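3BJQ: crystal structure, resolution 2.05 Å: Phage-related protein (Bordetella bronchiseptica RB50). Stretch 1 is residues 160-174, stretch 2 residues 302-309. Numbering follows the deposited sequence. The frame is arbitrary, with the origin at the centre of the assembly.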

ATOM      1  N   LYS E 160       8.695  -3.750  59.176  1.00 40.62           N
ATOM      2  CA  LYS E 160       8.971  -5.073  59.702  1.00 41.23           C
ATOM      3  C   LYS E 160       7.949  -6.110  59.218  1.00 39.47           C
ATOM      4  O   LYS E 160       8.304  -7.240  58.910  1.00 38.29           O
ATOM      5  CB  LYS E 160       8.979  -5.012  61.236  1.00 42.97           C
ATOM      6  CG  LYS E 160       9.115  -6.341  61.977  1.00 50.76           C
ATOM      7  CD  LYS E 160      10.475  -6.984  61.780  1.00 59.46           C
ATOM      8  CE  LYS E 160      10.595  -8.287  62.594  1.00 60.73           C
ATOM      9  NZ  LYS E 160      10.539  -8.056  64.073  1.00 65.80           N
ATOM     10  N   ASP E 161       6.678  -5.743  59.191  1.00 38.65           N
ATOM     11  CA  ASP E 161       5.633  -6.663  58.695  1.00 38.04           C
ATOM     12  C   ASP E 161       5.868  -7.027  57.228  1.00 36.57           C
ATOM     13  O   ASP E 161       5.743  -8.182  56.837  1.00 37.01           O
ATOM     14  CB  ASP E 161       4.235  -6.048  58.849  1.00 38.36           C
ATOM     15  CG  ASP E 161       3.862  -5.764  60.301  1.00 38.44           C
ATOM     16  OD1 ASP E 161       4.286  -6.504  61.199  1.00 41.87           O
ATOM     17  OD2 ASP E 161       3.132  -4.787  60.535  1.00 40.86           O
ATOM     18  N   VAL E 162       6.215  -6.022  56.435  1.00 36.37           N
ATOM     19  CA  VAL E 162       6.481  -6.182  55.023  1.00 35.73           C
ATOM     20  C   VAL E 162       7.782  -6.961  54.751  1.00 37.10           C
ATOM     21  O   VAL E 162       7.810  -7.807  53.847  1.00 36.81           O
ATOM     22  CB  VAL E 162       6.469  -4.819  54.313  1.00 35.00           C
ATOM     23  CG1 VAL E 162       6.926  -4.965  52.866  1.00 32.05           C
ATOM     24  CG2 VAL E 162       5.045  -4.228  54.374  1.00 31.48           C
ATOM     25  N   GLU E 163       8.842  -6.703  55.520  1.00 38.81           N
ATOM     26  CA  GLU E 163      10.085  -7.492  55.356  1.00 39.79           C
ATOM     27  C   GLU E 163       9.864  -8.961  55.741  1.00 39.55           C
ATOM     28  O   GLU E 163      10.420  -9.862  55.110  1.00 38.90           O
ATOM     29  CB  GLU E 163      11.271  -6.933  56.145  1.00 41.36           C
ATOM     30  CG  GLU E 163      11.787  -5.548  55.672  1.00 50.86           C
ATOM     31  CD  GLU E 163      12.207  -5.496  54.203  1.00 59.27           C
ATOM     32  OE1 GLU E 163      12.408  -6.567  53.573  1.00 61.06           O
ATOM     33  OE2 GLU E 163      12.334  -4.364  53.683  1.00 64.30           O
ATOM     34  N   THR E 164       9.053  -9.198  56.770  1.00 39.14           N
ATOM     35  CA  THR E 164       8.694 -10.568  57.160  1.00 39.40           C
ATOM     36  C   THR E 164       7.936 -11.272  56.022  1.00 38.19           C
ATOM     37  O   THR E 164       8.147 -12.458  55.768  1.00 38.19           O
ATOM     38  CB  THR E 164       7.850 -10.574  58.452  1.00 40.55           C
ATOM     39  OG1 THR E 164       8.657 -10.099  59.530  1.00 43.46           O
ATOM     40  CG2 THR E 164       7.336 -11.964  58.803  1.00 40.11           C
ATOM     41  N   ALA E 165       7.069 -10.530  55.343  1.00 36.77           N
ATOM     42  CA  ALA E 165       6.299 -11.058  54.189  1.00 35.63           C
ATOM     43  C   ALA E 165       7.234 -11.384  53.019  1.00 35.08           C
ATOM     44  O   ALA E 165       7.136 -12.441  52.386  1.00 35.40           O
ATOM     45  CB  ALA E 165       5.235 -10.050  53.760  1.00 32.44           C
ATOM     46  N   LYS E 166       8.146 -10.467  52.730  1.00 35.96           N
ATOM     47  CA  LYS E 166       9.087 -10.655  51.652  1.00 38.02           C
ATOM     48  C   LYS E 166       9.921 -11.915  51.869  1.00 40.51           C
ATOM     49  O   LYS E 166      10.097 -12.718  50.961  1.00 40.07           O
ATOM     50  CB  LYS E 166       9.996  -9.436  51.533  1.00 38.11           C
ATOM     51  CG  LYS E 166       9.298  -8.206  50.955  1.00 38.43           C
ATOM     52  CD  LYS E 166      10.138  -6.963  51.088  1.00 41.79           C
ATOM     53  CE  LYS E 166      11.471  -7.034  50.326  1.00 45.36           C
ATOM     54  NZ  LYS E 166      12.447  -6.024  50.868  1.00 52.29           N
ATOM     55  N   GLU E 167      10.433 -12.077  53.086  1.00 42.51           N
ATOM     56  CA  GLU E 167      11.264 -13.224  53.432  1.00 43.17           C
ATOM     57  C   GLU E 167      10.487 -14.522  53.313  1.00 41.52           C
ATOM     58  O   GLU E 167      11.023 -15.492  52.785  1.00 42.11           O
ATOM     59  CB  GLU E 167      11.843 -13.093  54.856  1.00 44.30           C
ATOM     60  CG  GLU E 167      12.897 -11.996  55.013  1.00 48.52           C
ATOM     61  N   ALA E 168       9.256 -14.558  53.827  1.00 39.58           N
ATOM     62  CA  ALA E 168       8.435 -15.776  53.777  1.00 39.63           C
ATOM     63  C   ALA E 168       8.303 -16.282  52.352  1.00 39.90           C
ATOM     64  O   ALA E 168       8.509 -17.461  52.084  1.00 42.17           O
ATOM     65  CB  ALA E 168       7.065 -15.534  54.361  1.00 40.08           C
ATOM     66  N   ILE E 169       7.966 -15.376  51.437  1.00 38.07           N
ATOM     67  CA  ILE E 169       7.784 -15.714  50.034  1.00 36.80           C
ATOM     68  C   ILE E 169       9.100 -16.100  49.371  1.00 38.55           C
ATOM     69  O   ILE E 169       9.199 -17.165  48.775  1.00 39.10           O
ATOM     70  CB  ILE E 169       7.159 -14.541  49.241  1.00 33.65           C
ATOM     71  CG1 ILE E 169       5.721 -14.276  49.717  1.00 34.44           C
ATOM     72  CG2 ILE E 169       7.199 -14.820  47.755  1.00 31.56           C
ATOM     73  CD1 ILE E 169       5.168 -12.914  49.235  1.00 32.43           C
ATOM     74  N   ALA E 170      10.105 -15.232  49.454  1.00 40.02           N
ATOM     75  CA  ALA E 170      11.382 -15.465  48.778  1.00 41.27           C
ATOM     76  C   ALA E 170      12.041 -16.785  49.200  1.00 43.92           C
ATOM     77  O   ALA E 170      12.709 -17.451  48.385  1.00 44.66           O
ATOM     78  CB  ALA E 170      12.330 -14.296  49.003  1.00 40.17           C
ATOM     79  N   ASP E 171      11.862 -17.143  50.465  1.00 44.60           N
ATOM     80  CA  ASP E 171      12.391 -18.381  50.969  1.00 47.35           C
ATOM     81  C   ASP E 171      11.624 -19.568  50.412  1.00 46.56           C
ATOM     82  O   ASP E 171      12.215 -20.644  50.210  1.00 47.27           O
ATOM     83  CB  ASP E 171      12.366 -18.399  52.507  1.00 48.69           C
ATOM     84  CG  ASP E 171      13.392 -17.425  53.135  1.00 56.02           C
ATOM     85  OD1 ASP E 171      14.228 -16.829  52.400  1.00 53.02           O
ATOM     86  OD2 ASP E 171      13.348 -17.254  54.381  1.00 63.74           O
ATOM     87  N   SER E 172      10.327 -19.380  50.165  1.00 44.29           N
ATOM     88  CA  SER E 172       9.480 -20.468  49.671  1.00 43.27           C
ATOM     89  C   SER E 172       9.662 -20.754  48.192  1.00 42.09           C
ATOM     90  O   SER E 172       9.636 -21.908  47.764  1.00 43.68           O
ATOM     91  CB  SER E 172       8.011 -20.171  49.938  1.00 43.15           C
ATOM     92  OG  SER E 172       7.726 -20.309  51.309  1.00 41.62           O
ATOM     93  N   ILE E 173       9.827 -19.704  47.399  1.00 40.63           N
ATOM     94  CA  ILE E 173       9.832 -19.851  45.948  1.00 38.84           C
ATOM     95  C   ILE E 173      11.117 -19.411  45.269  1.00 39.02           C
ATOM     96  O   ILE E 173      11.298 -19.642  44.080  1.00 38.87           O
ATOM     97  CB  ILE E 173       8.607 -19.131  45.312  1.00 37.04           C
ATOM     98  CG1 ILE E 173       8.704 -17.607  45.426  1.00 35.93           C
ATOM     99  CG2 ILE E 173       7.316 -19.608  45.965  1.00 35.09           C
ATOM    100  CD1 ILE E 173       7.579 -16.851  44.658  1.00 34.56           C
ATOM    101  N   GLY E 174      12.030 -18.808  46.019  1.00 41.31           N
ATOM    102  CA  GLY E 174      13.340 -18.416  45.448  1.00 42.96           C
ATOM    103  C   GLY E 174      13.325 -17.217  44.512  1.00 44.83           C
ATOM    104  O   GLY E 174      14.217 -17.042  43.639  1.00 44.12           O
HETATM  105  N   MSE E 302      -0.053 -20.429  46.277  1.00 36.62           N
HETATM  106  CA  MSE E 302      -0.168 -19.850  47.624  1.00 38.57           C
HETATM  107  C   MSE E 302       1.171 -19.413  48.204  1.00 37.66           C
HETATM  108  O   MSE E 302       1.272 -18.355  48.812  1.00 38.20           O
HETATM  109  CB  MSE E 302      -0.857 -20.829  48.573  1.00 38.57           C
HETATM  110  CG  MSE E 302      -0.983 -20.325  50.023  1.00 43.34           C
HETATM  111 SE   MSE E 302       0.560 -20.763  51.093  0.75 42.51          SE
HETATM  112  CE  MSE E 302       0.246 -22.745  51.035  1.00 38.51           C
ATOM    113  N   LEU E 303       2.211 -20.201  47.996  1.00 37.37           N
ATOM    114  CA  LEU E 303       3.501 -19.862  48.559  1.00 36.94           C
ATOM    115  C   LEU E 303       4.094 -18.599  47.949  1.00 35.94           C
ATOM    116  O   LEU E 303       5.075 -18.078  48.464  1.00 36.68           O
ATOM    117  CB  LEU E 303       4.505 -21.010  48.377  1.00 38.13           C
ATOM    118  CG  LEU E 303       4.300 -22.257  49.214  1.00 36.44           C
ATOM    119  CD1 LEU E 303       5.347 -23.317  48.746  1.00 36.41           C
ATOM    120  CD2 LEU E 303       4.435 -21.965  50.701  1.00 38.26           C
ATOM    121  N   ALA E 304       3.541 -18.144  46.829  1.00 33.84           N
ATOM    122  CA  ALA E 304       3.985 -16.897  46.220  1.00 32.67           C
ATOM    123  C   ALA E 304       3.179 -15.695  46.744  1.00 31.96           C
ATOM    124  O   ALA E 304       3.368 -14.592  46.255  1.00 30.92           O
ATOM    125  CB  ALA E 304       3.915 -16.968  44.699  1.00 27.31           C
ATOM    126  N   GLY E 305       2.314 -15.929  47.738  1.00 32.75           N
ATOM    127  CA  GLY E 305       1.484 -14.895  48.339  1.00 31.76           C
ATOM    128  C   GLY E 305       1.609 -14.825  49.852  1.00 33.49           C
ATOM    129  O   GLY E 305       2.046 -15.779  50.518  1.00 35.75           O
ATOM    130  N   TYR E 306       1.230 -13.676  50.397  1.00 31.66           N
ATOM    131  CA  TYR E 306       1.289 -13.441  51.829  1.00 32.59           C
ATOM    132  C   TYR E 306       0.208 -12.431  52.230  1.00 31.02           C
ATOM    133  O   TYR E 306       0.152 -11.346  51.673  1.00 31.00           O
ATOM    134  CB  TYR E 306       2.676 -12.921  52.193  1.00 32.93           C
ATOM    135  CG  TYR E 306       2.955 -12.862  53.687  1.00 35.17           C
ATOM    136  CD1 TYR E 306       2.497 -11.796  54.456  1.00 34.52           C
ATOM    137  CD2 TYR E 306       3.696 -13.854  54.315  1.00 31.41           C
ATOM    138  CE1 TYR E 306       2.746 -11.732  55.800  1.00 36.38           C
ATOM    139  CE2 TYR E 306       3.963 -13.799  55.664  1.00 35.55           C
ATOM    140  CZ  TYR E 306       3.486 -12.731  56.407  1.00 36.34           C
ATOM    141  OH  TYR E 306       3.731 -12.645  57.750  1.00 35.16           O
ATOM    142  N   LEU E 307      -0.628 -12.786  53.198  1.00 30.23           N
ATOM    143  CA  LEU E 307      -1.698 -11.914  53.646  1.00 31.56           C
ATOM    144  C   LEU E 307      -1.449 -11.295  55.035  1.00 33.48           C
ATOM    145  O   LEU E 307      -1.163 -12.011  56.009  1.00 31.41           O
ATOM    146  CB  LEU E 307      -2.990 -12.708  53.673  1.00 33.49           C
ATOM    147  CG  LEU E 307      -4.266 -11.995  54.123  1.00 31.53           C
ATOM    148  CD1 LEU E 307      -4.646 -10.826  53.188  1.00 27.27           C
ATOM    149  CD2 LEU E 307      -5.345 -13.044  54.237  1.00 27.40           C
ATOM    150  N   ILE E 308      -1.583  -9.969  55.111  1.00 34.09           N
ATOM    151  CA  ILE E 308      -1.485  -9.220  56.369  1.00 33.60           C
ATOM    152  C   ILE E 308      -2.873  -8.641  56.632  1.00 34.75           C
ATOM    153  O   ILE E 308      -3.201  -7.572  56.136  1.00 33.83           O
ATOM    154  CB  ILE E 308      -0.467  -8.057  56.264  1.00 33.34           C
ATOM    155  CG1 ILE E 308       0.929  -8.577  55.950  1.00 33.46           C
ATOM    156  CG2 ILE E 308      -0.425  -7.232  57.563  1.00 35.08           C
ATOM    157  CD1 ILE E 308       1.932  -7.463  55.657  1.00 31.52           C
ATOM    158  N   GLU E 309      -3.680  -9.340  57.429  1.00 34.82           N
ATOM    159  CA  GLU E 309      -5.041  -8.886  57.701  1.00 36.50           C
ATOM    160  C   GLU E 309      -5.101  -7.725  58.701  1.00 37.16           C
ATOM    161  O   GLU E 309      -4.335  -7.678  59.663  1.00 36.97           O
ATOM    162  CB  GLU E 309      -5.892  -9.997  58.306  1.00 35.52           C
ATOM    163  CG  GLU E 309      -6.105 -11.237  57.510  1.00 39.16           C
ATOM    164  CD  GLU E 309      -7.104 -12.158  58.213  1.00 41.76           C
ATOM    165  OE1 GLU E 309      -8.324 -11.889  58.102  1.00 44.81           O
ATOM    166  OE2 GLU E 309      -6.662 -13.125  58.885  1.00 43.07           O
TER
HETATM  167  O   HOH W   1       4.276  -9.796  58.395  1.00 32.37           O

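Residues 160-173 form a helix held by regular i to i+4 backbone hydrogen bonds, and Gly174 leaves it with a positive phi that glycine readily adopts. Against it lies a short 3-10 segment, 302-304, running into the strand 305-309. Helix and strand run nearly antiparallel, at 157°, and their axes approach to 8.2 Å. No direct hydrogen bond joins the two stretches; packing does most of the work, burying 517 Å² in all.

Tyr306 is the centre of the contact. Its chi1 is t, and its ring lies flat against the helix: Ala165 CA sits 3.6 Å from the centroid of the Tyr306 ring, almost on the ring normal, in a CH-pi contact. Alanine suits this place because its lone methyl lets the ring come close, with Ala165 CB 3.3 Å from Tyr306 CD1. Ala168 CB adds a contact at 3.8 Å to Tyr306 CD2. The polar end of the ring is served by a water, 3.0 Å from Tyr306 OH, which donates to Asp161 O at 2.7 Å.

Aliphatic side chains make the other apolar contacts. Ile169 CD1 reaches Tyr306 CB at 3.9 Å, while Ile173 packs through CD1 on Ala304 CB (3.7 Å) and through CG2 on Leu303 CB (4.0 Å). Toward the other end, Ile308 CD1 lies 4.2 Å from Asp161 CB.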